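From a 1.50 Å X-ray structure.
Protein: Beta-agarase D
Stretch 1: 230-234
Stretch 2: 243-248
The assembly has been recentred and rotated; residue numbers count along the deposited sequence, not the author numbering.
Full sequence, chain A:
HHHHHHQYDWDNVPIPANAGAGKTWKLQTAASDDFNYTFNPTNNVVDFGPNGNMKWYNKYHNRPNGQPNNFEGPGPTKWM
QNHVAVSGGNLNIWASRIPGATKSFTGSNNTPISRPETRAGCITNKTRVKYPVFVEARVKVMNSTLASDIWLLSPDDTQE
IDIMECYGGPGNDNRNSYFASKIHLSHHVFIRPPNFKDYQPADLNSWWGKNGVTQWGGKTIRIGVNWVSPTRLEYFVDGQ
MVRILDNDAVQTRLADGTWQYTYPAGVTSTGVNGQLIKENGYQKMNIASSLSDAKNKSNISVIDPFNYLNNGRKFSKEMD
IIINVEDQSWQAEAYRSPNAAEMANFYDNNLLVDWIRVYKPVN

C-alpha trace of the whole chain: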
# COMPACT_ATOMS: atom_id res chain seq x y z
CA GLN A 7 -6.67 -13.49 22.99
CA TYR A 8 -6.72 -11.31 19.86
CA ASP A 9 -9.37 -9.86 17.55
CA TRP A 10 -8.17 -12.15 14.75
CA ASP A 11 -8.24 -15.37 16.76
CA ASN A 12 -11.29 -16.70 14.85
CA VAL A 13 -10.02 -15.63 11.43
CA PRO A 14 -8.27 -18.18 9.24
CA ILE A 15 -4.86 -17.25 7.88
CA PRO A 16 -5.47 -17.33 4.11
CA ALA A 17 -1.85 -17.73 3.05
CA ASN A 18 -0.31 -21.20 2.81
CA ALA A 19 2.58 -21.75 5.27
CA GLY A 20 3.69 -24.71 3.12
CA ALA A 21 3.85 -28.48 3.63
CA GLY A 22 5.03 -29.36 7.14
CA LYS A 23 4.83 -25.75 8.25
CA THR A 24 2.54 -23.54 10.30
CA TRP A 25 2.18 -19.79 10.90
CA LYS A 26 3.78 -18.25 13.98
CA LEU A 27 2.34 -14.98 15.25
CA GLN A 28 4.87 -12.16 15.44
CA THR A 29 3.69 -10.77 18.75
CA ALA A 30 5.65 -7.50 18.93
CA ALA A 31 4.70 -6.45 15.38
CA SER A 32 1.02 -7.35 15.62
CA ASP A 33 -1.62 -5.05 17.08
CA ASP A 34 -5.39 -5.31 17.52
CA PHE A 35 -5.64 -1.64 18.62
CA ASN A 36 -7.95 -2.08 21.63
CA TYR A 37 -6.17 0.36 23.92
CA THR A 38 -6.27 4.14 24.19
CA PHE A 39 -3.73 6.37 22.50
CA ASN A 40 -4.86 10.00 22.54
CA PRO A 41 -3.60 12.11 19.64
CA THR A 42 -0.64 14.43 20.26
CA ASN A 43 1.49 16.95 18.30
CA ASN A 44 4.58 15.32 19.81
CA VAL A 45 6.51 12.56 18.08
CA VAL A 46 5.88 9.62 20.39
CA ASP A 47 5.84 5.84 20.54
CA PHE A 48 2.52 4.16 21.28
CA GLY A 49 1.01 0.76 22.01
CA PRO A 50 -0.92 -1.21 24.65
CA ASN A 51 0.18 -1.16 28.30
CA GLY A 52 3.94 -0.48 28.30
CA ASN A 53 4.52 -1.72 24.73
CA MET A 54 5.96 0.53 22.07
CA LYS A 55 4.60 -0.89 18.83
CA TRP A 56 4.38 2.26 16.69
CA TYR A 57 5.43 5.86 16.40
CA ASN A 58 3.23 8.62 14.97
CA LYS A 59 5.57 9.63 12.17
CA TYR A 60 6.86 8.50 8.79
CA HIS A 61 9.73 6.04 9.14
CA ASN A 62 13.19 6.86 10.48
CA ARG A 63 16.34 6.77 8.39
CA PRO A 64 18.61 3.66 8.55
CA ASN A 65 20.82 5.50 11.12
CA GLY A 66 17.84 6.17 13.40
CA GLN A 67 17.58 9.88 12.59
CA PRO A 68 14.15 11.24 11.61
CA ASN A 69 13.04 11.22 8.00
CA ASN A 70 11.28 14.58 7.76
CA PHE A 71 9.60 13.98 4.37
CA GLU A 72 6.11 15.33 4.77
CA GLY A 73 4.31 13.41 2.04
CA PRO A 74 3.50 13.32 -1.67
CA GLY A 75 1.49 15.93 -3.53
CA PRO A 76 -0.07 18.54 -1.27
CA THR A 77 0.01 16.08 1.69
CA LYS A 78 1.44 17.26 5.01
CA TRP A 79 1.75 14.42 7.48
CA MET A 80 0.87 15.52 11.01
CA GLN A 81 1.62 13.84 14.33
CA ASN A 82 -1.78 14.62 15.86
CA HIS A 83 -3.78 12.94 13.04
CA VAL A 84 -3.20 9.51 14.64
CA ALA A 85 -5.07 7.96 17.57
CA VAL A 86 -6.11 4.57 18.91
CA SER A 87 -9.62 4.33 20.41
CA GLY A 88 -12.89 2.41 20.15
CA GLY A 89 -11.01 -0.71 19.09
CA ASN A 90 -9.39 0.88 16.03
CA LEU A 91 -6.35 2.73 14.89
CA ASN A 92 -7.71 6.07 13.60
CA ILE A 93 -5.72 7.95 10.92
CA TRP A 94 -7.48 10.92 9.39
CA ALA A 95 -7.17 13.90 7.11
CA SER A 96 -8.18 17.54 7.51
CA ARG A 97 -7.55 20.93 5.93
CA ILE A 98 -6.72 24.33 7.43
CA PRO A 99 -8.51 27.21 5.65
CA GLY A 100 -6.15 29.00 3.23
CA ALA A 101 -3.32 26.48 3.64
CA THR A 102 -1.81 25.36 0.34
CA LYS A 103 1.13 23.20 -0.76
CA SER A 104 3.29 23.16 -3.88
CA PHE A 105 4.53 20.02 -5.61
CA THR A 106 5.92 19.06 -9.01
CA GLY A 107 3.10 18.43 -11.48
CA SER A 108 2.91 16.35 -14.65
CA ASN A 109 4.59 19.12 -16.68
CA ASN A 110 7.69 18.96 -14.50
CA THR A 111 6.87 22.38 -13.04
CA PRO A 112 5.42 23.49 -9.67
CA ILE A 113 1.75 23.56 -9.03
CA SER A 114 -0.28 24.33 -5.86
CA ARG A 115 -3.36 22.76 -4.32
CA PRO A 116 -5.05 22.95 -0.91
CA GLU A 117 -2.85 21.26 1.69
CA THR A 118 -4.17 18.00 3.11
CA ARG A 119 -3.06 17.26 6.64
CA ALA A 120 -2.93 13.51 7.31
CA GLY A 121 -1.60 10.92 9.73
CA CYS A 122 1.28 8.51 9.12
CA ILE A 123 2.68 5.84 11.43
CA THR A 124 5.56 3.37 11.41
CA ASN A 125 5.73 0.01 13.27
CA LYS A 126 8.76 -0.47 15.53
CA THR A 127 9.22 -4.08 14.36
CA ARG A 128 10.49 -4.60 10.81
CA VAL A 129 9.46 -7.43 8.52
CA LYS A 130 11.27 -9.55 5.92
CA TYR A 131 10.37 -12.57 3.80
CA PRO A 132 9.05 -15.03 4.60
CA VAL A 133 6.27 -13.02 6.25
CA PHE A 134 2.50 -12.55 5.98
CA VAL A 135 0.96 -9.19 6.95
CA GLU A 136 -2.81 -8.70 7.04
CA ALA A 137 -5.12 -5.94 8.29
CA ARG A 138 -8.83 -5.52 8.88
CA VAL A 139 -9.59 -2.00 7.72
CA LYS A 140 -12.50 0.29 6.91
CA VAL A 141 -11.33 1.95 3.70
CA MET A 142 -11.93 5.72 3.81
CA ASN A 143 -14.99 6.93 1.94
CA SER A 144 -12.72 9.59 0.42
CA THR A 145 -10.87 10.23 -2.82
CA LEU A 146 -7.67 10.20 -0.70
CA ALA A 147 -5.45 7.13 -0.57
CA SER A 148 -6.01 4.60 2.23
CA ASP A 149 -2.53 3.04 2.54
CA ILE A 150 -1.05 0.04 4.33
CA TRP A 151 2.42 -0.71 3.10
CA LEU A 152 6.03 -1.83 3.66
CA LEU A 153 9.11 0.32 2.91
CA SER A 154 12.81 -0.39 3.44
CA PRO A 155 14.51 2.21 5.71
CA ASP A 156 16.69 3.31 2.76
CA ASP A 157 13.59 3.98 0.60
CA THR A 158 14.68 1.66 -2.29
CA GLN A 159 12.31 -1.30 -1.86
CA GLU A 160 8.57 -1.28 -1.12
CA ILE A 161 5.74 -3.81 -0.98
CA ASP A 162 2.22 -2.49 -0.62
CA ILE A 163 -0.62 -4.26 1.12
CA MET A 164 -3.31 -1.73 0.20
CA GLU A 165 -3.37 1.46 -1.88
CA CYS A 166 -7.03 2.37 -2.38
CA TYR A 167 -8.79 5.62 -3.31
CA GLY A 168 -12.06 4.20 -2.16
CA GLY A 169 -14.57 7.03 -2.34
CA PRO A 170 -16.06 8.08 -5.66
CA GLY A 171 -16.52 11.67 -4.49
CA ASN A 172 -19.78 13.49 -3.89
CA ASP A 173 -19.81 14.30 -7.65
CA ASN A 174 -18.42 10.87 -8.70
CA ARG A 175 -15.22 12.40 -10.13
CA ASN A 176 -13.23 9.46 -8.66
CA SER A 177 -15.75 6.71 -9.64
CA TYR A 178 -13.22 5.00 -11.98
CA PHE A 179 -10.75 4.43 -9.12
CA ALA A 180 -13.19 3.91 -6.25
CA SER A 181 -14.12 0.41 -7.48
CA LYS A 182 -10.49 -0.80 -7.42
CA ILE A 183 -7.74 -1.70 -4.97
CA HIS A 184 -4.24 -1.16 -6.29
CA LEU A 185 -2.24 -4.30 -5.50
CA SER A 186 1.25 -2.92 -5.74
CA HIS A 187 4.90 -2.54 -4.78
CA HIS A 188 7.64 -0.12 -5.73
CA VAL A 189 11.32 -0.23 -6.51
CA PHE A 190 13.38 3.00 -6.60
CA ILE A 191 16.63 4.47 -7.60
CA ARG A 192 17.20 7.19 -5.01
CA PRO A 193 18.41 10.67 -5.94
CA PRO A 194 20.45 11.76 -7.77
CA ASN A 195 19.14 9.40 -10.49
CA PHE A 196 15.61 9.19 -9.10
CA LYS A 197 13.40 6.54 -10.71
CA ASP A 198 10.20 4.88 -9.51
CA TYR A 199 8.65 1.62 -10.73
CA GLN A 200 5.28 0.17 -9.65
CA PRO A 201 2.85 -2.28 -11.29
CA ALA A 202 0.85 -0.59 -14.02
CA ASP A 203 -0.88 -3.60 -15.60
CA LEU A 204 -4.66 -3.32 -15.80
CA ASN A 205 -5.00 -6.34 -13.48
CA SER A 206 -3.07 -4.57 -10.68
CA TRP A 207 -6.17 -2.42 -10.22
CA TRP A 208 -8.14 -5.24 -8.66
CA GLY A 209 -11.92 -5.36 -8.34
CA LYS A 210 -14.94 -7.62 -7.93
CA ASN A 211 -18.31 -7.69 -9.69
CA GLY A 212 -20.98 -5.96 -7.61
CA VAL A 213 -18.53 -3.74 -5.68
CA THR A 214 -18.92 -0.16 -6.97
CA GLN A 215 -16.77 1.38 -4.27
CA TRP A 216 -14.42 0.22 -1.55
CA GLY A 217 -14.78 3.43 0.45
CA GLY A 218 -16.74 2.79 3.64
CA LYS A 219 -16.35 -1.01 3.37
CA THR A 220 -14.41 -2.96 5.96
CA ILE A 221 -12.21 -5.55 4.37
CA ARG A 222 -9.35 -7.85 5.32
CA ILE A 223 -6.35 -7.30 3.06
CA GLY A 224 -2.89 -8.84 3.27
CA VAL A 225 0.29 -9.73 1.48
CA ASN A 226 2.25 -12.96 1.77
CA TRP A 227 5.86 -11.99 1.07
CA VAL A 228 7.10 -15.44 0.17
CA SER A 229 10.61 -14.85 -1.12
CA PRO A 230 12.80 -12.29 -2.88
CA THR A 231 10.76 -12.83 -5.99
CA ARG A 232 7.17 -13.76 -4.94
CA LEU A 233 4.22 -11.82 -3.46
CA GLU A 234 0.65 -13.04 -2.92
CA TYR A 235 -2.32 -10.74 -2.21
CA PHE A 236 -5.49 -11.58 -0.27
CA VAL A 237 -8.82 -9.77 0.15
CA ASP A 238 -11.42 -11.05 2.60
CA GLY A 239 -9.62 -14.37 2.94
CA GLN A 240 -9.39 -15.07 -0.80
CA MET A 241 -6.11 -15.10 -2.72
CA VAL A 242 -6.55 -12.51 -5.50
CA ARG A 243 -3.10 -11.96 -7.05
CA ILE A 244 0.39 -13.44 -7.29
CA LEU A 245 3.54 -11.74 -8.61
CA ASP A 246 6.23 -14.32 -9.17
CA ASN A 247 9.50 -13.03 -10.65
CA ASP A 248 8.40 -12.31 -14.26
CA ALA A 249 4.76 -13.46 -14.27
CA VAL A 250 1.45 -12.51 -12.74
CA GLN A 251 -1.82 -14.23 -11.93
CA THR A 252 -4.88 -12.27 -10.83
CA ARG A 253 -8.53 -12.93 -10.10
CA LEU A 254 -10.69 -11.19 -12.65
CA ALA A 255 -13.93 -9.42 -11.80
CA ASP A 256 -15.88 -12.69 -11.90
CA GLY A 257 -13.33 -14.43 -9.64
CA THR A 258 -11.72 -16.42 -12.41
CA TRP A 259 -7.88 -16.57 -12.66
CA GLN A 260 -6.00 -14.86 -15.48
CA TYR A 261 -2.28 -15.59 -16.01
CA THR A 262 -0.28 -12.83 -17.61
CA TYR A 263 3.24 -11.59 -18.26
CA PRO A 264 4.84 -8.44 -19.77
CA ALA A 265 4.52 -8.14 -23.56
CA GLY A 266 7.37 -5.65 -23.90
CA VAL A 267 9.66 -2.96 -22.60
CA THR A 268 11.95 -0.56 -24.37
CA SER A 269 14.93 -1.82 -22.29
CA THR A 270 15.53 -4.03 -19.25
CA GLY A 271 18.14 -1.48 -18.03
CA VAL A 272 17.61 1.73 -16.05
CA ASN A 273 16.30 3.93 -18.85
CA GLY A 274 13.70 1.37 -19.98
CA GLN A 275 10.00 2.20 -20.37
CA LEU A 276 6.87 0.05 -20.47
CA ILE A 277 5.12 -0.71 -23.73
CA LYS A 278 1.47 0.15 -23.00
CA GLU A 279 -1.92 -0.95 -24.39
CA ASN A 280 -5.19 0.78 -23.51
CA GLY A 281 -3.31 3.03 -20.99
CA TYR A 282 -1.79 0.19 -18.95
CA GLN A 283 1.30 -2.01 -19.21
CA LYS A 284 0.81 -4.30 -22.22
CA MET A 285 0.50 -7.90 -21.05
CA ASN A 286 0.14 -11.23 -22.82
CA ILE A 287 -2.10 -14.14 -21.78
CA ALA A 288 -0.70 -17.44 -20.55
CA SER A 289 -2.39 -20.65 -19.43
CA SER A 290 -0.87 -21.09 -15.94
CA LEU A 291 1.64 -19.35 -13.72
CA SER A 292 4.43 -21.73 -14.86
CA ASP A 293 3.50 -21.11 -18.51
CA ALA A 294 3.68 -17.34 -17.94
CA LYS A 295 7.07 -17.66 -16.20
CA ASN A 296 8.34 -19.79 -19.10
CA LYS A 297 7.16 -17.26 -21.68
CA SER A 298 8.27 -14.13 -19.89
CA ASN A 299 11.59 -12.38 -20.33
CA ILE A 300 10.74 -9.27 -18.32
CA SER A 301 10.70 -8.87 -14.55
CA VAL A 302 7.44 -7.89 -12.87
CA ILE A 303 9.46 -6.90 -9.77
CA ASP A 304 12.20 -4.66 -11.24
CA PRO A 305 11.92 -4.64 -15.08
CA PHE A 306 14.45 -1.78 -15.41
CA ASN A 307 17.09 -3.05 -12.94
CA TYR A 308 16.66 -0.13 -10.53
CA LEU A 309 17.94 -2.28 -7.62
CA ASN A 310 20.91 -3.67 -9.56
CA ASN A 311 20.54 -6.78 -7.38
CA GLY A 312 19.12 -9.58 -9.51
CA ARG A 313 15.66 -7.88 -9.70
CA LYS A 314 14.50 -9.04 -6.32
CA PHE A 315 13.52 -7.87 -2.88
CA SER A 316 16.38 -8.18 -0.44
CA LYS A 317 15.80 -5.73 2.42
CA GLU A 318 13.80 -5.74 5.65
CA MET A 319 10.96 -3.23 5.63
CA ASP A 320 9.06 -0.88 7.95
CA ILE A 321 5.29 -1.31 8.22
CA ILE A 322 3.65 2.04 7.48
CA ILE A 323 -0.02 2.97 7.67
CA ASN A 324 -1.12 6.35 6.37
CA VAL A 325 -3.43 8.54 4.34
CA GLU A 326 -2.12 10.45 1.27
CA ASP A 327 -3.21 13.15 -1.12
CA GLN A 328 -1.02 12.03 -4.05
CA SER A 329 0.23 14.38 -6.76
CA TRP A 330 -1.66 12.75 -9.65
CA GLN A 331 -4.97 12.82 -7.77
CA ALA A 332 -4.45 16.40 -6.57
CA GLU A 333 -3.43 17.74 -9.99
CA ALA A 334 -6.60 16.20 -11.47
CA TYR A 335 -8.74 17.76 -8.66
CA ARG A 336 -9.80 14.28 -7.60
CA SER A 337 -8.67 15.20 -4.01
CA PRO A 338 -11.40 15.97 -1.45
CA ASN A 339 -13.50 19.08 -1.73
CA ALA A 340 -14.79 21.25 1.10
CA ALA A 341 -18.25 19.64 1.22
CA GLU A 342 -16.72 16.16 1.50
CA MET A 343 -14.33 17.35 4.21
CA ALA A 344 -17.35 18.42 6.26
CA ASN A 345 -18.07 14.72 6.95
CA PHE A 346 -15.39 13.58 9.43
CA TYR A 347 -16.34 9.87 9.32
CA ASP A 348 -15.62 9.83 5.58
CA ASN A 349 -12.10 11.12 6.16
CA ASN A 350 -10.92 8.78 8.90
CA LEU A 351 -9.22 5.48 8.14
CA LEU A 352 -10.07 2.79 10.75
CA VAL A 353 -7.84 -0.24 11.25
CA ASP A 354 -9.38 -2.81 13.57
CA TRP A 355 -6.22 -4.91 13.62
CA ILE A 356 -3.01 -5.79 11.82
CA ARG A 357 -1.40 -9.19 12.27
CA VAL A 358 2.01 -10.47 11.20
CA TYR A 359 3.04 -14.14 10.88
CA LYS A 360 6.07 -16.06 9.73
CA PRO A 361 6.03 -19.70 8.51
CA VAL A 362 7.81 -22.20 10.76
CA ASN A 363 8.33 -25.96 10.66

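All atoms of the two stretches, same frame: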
# COMPACT_ATOMS: atom_id res chain seq x y z
N PRO A 230 12.36 -13.47 -2.13
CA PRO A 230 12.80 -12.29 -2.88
C PRO A 230 11.99 -11.99 -4.15
O PRO A 230 12.00 -10.86 -4.64
CB PRO A 230 14.25 -12.64 -3.25
CG PRO A 230 14.68 -13.54 -2.13
CD PRO A 230 13.48 -14.39 -1.84
N THR A 231 11.26 -12.97 -4.65
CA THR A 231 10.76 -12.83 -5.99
C THR A 231 9.24 -13.13 -6.08
O THR A 231 8.64 -13.01 -7.14
CB THR A 231 11.76 -13.69 -6.82
OG1 THR A 231 12.55 -12.92 -7.75
CG2 THR A 231 11.23 -14.96 -7.26
N ARG A 232 8.60 -13.39 -4.94
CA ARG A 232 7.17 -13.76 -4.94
C ARG A 232 6.33 -13.06 -3.87
O ARG A 232 6.69 -13.10 -2.68
CB ARG A 232 6.96 -15.28 -4.86
CG ARG A 232 5.47 -15.72 -4.92
CD ARG A 232 5.39 -17.22 -4.94
NE ARG A 232 4.06 -17.80 -4.76
CZ ARG A 232 3.45 -18.63 -5.61
NH1 ARG A 232 4.02 -18.95 -6.77
NH2 ARG A 232 2.27 -19.15 -5.28
N LEU A 233 5.22 -12.47 -4.32
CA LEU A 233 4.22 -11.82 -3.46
C LEU A 233 2.85 -12.39 -3.76
O LEU A 233 2.53 -12.61 -4.93
CB LEU A 233 4.13 -10.32 -3.74
CG LEU A 233 5.39 -9.47 -3.68
CD1 LEU A 233 5.12 -8.01 -4.08
CD2 LEU A 233 6.04 -9.56 -2.29
N GLU A 234 2.04 -12.60 -2.73
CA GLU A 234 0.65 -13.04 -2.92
C GLU A 234 -0.26 -12.09 -2.17
O GLU A 234 0.07 -11.70 -1.04
CB GLU A 234 0.45 -14.44 -2.37
CG GLU A 234 1.35 -15.51 -2.99
CD GLU A 234 1.47 -16.77 -2.14
OE1 GLU A 234 0.88 -16.84 -1.04
OE2 GLU A 234 2.16 -17.70 -2.61
N ARG A 243 -4.20 -12.29 -6.14
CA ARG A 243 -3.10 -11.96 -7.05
C ARG A 243 -1.79 -12.58 -6.60
O ARG A 243 -1.53 -12.68 -5.41
CB ARG A 243 -2.92 -10.44 -7.15
CG ARG A 243 -1.90 -10.02 -8.23
CD ARG A 243 -2.16 -8.62 -8.65
NE ARG A 243 -1.01 -7.93 -9.22
CZ ARG A 243 -0.87 -7.58 -10.51
NH1 ARG A 243 -1.79 -7.91 -11.41
NH2 ARG A 243 0.19 -6.87 -10.89
N ILE A 244 -0.98 -13.01 -7.56
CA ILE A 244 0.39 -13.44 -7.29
C ILE A 244 1.31 -12.73 -8.28
O ILE A 244 1.01 -12.67 -9.48
CB ILE A 244 0.59 -14.97 -7.47
CG1 ILE A 244 -0.43 -15.77 -6.66
CG2 ILE A 244 2.01 -15.38 -7.04
CD1 ILE A 244 -0.33 -17.25 -6.87
N LEU A 245 2.42 -12.18 -7.77
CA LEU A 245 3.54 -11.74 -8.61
C LEU A 245 4.66 -12.71 -8.33
O LEU A 245 5.02 -12.95 -7.17
CB LEU A 245 4.02 -10.32 -8.26
CG LEU A 245 3.56 -9.25 -9.24
CD1 LEU A 245 2.07 -9.09 -9.06
CD2 LEU A 245 4.27 -7.95 -9.06
N ASP A 246 5.19 -13.33 -9.37
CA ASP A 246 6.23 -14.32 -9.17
C ASP A 246 7.31 -14.12 -10.21
O ASP A 246 7.24 -14.70 -11.32
CB ASP A 246 5.65 -15.74 -9.20
CG ASP A 246 6.66 -16.79 -8.77
OD1 ASP A 246 7.87 -16.60 -9.02
OD2 ASP A 246 6.24 -17.83 -8.18
N ASN A 247 8.30 -13.31 -9.84
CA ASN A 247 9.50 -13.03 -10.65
C ASN A 247 9.21 -12.24 -11.94
O ASN A 247 9.52 -11.04 -12.03
CB ASN A 247 10.30 -14.32 -10.92
CG ASN A 247 11.65 -14.05 -11.55
OD1 ASN A 247 12.02 -14.69 -12.54
ND2 ASN A 247 12.38 -13.12 -10.98
N ASP A 248 8.62 -12.90 -12.94
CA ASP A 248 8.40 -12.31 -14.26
C ASP A 248 7.00 -12.60 -14.80
O ASP A 248 6.73 -12.40 -15.98
CB ASP A 248 9.48 -12.73 -15.27
CG ASP A 248 9.64 -14.23 -15.39
OD1 ASP A 248 8.88 -14.98 -14.75
OD2 ASP A 248 10.57 -14.66 -16.12

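The strongest polar contact between the two stretches is a salt bridge. R232 NH1 donates a hydrogen bond to D246 OD2 at 2.9 Å, with an angle of 156° at the hydrogen. Both residues sit on the same face of the sheet and are directly paired, so opposite charges meet across the strands. R232 is extended, with chi1 to chi3 all t, and this carries its guanidinium out along that face. The same group also binds within its own strand. R232 NE lies 2.9 Å from E234 OE2, and R232 NH2 lies 3.0 Å from the same E234 OE2. Both are hydrogen bonds within a salt bridge. One arginine thus links two carboxylates, one on each strand. The remaining oxygens, E234 OE1 and D246 OD1, are hydrogen-bonded elsewhere in the structure.

The backbone bonds come next. Strands 232-234 and 243-246 run antiparallel, at 176°, and their axes approach to 4.7 Å. L233 and L245 form the hydrogen-bonded pair. L233 N donates to L245 O at 2.9 Å, and L245 N donates to L233 O, also at 2.9 Å. In the non-hydrogen-bonded pairs on either side, R232 CA and D246 CA are 4.4 Å apart, as are E234 CA and I244 CA, against 5.2 Å between L233 CA and L245 CA. At these narrower pairs CA-H groups face carbonyls: R232 CA lies 3.2 Å from L245 O, and I244 CA lies 3.3 Å from L233 O.

Beyond the strand pairing, the backbone contact continues into the loop. N247 N donates to T231 O at 2.7 Å, the shortest hydrogen bond between the stretches. The side chains of these two residues add a weak bond, from N247 ND2 to T231 OG1 at 3.2 Å. N247 has a positive phi of 67°. Just after it, D248 N bonds back to D246 O at 2.8 Å. D248 makes no contact with the first stretch, and P230 makes none with the second.

Apolar packing completes the charged face. I244 CG2 lies over one face of the R232 guanidinium, while D246 OD2 is at its edge, near the plane. This leaves the in-plane N-H groups free to bond to carboxylates while the flat surface rests on a methyl. R232 NH2 also comes within 3.6 Å of I244 CD1. The aliphatic part of E234 contributes too, with E234 CG 4.1 Å from I244 CG1. L233 and L245 point to the other face of the sheet, and both are buried. In all, the two stretches bury 430 Å² between them, both sides summed.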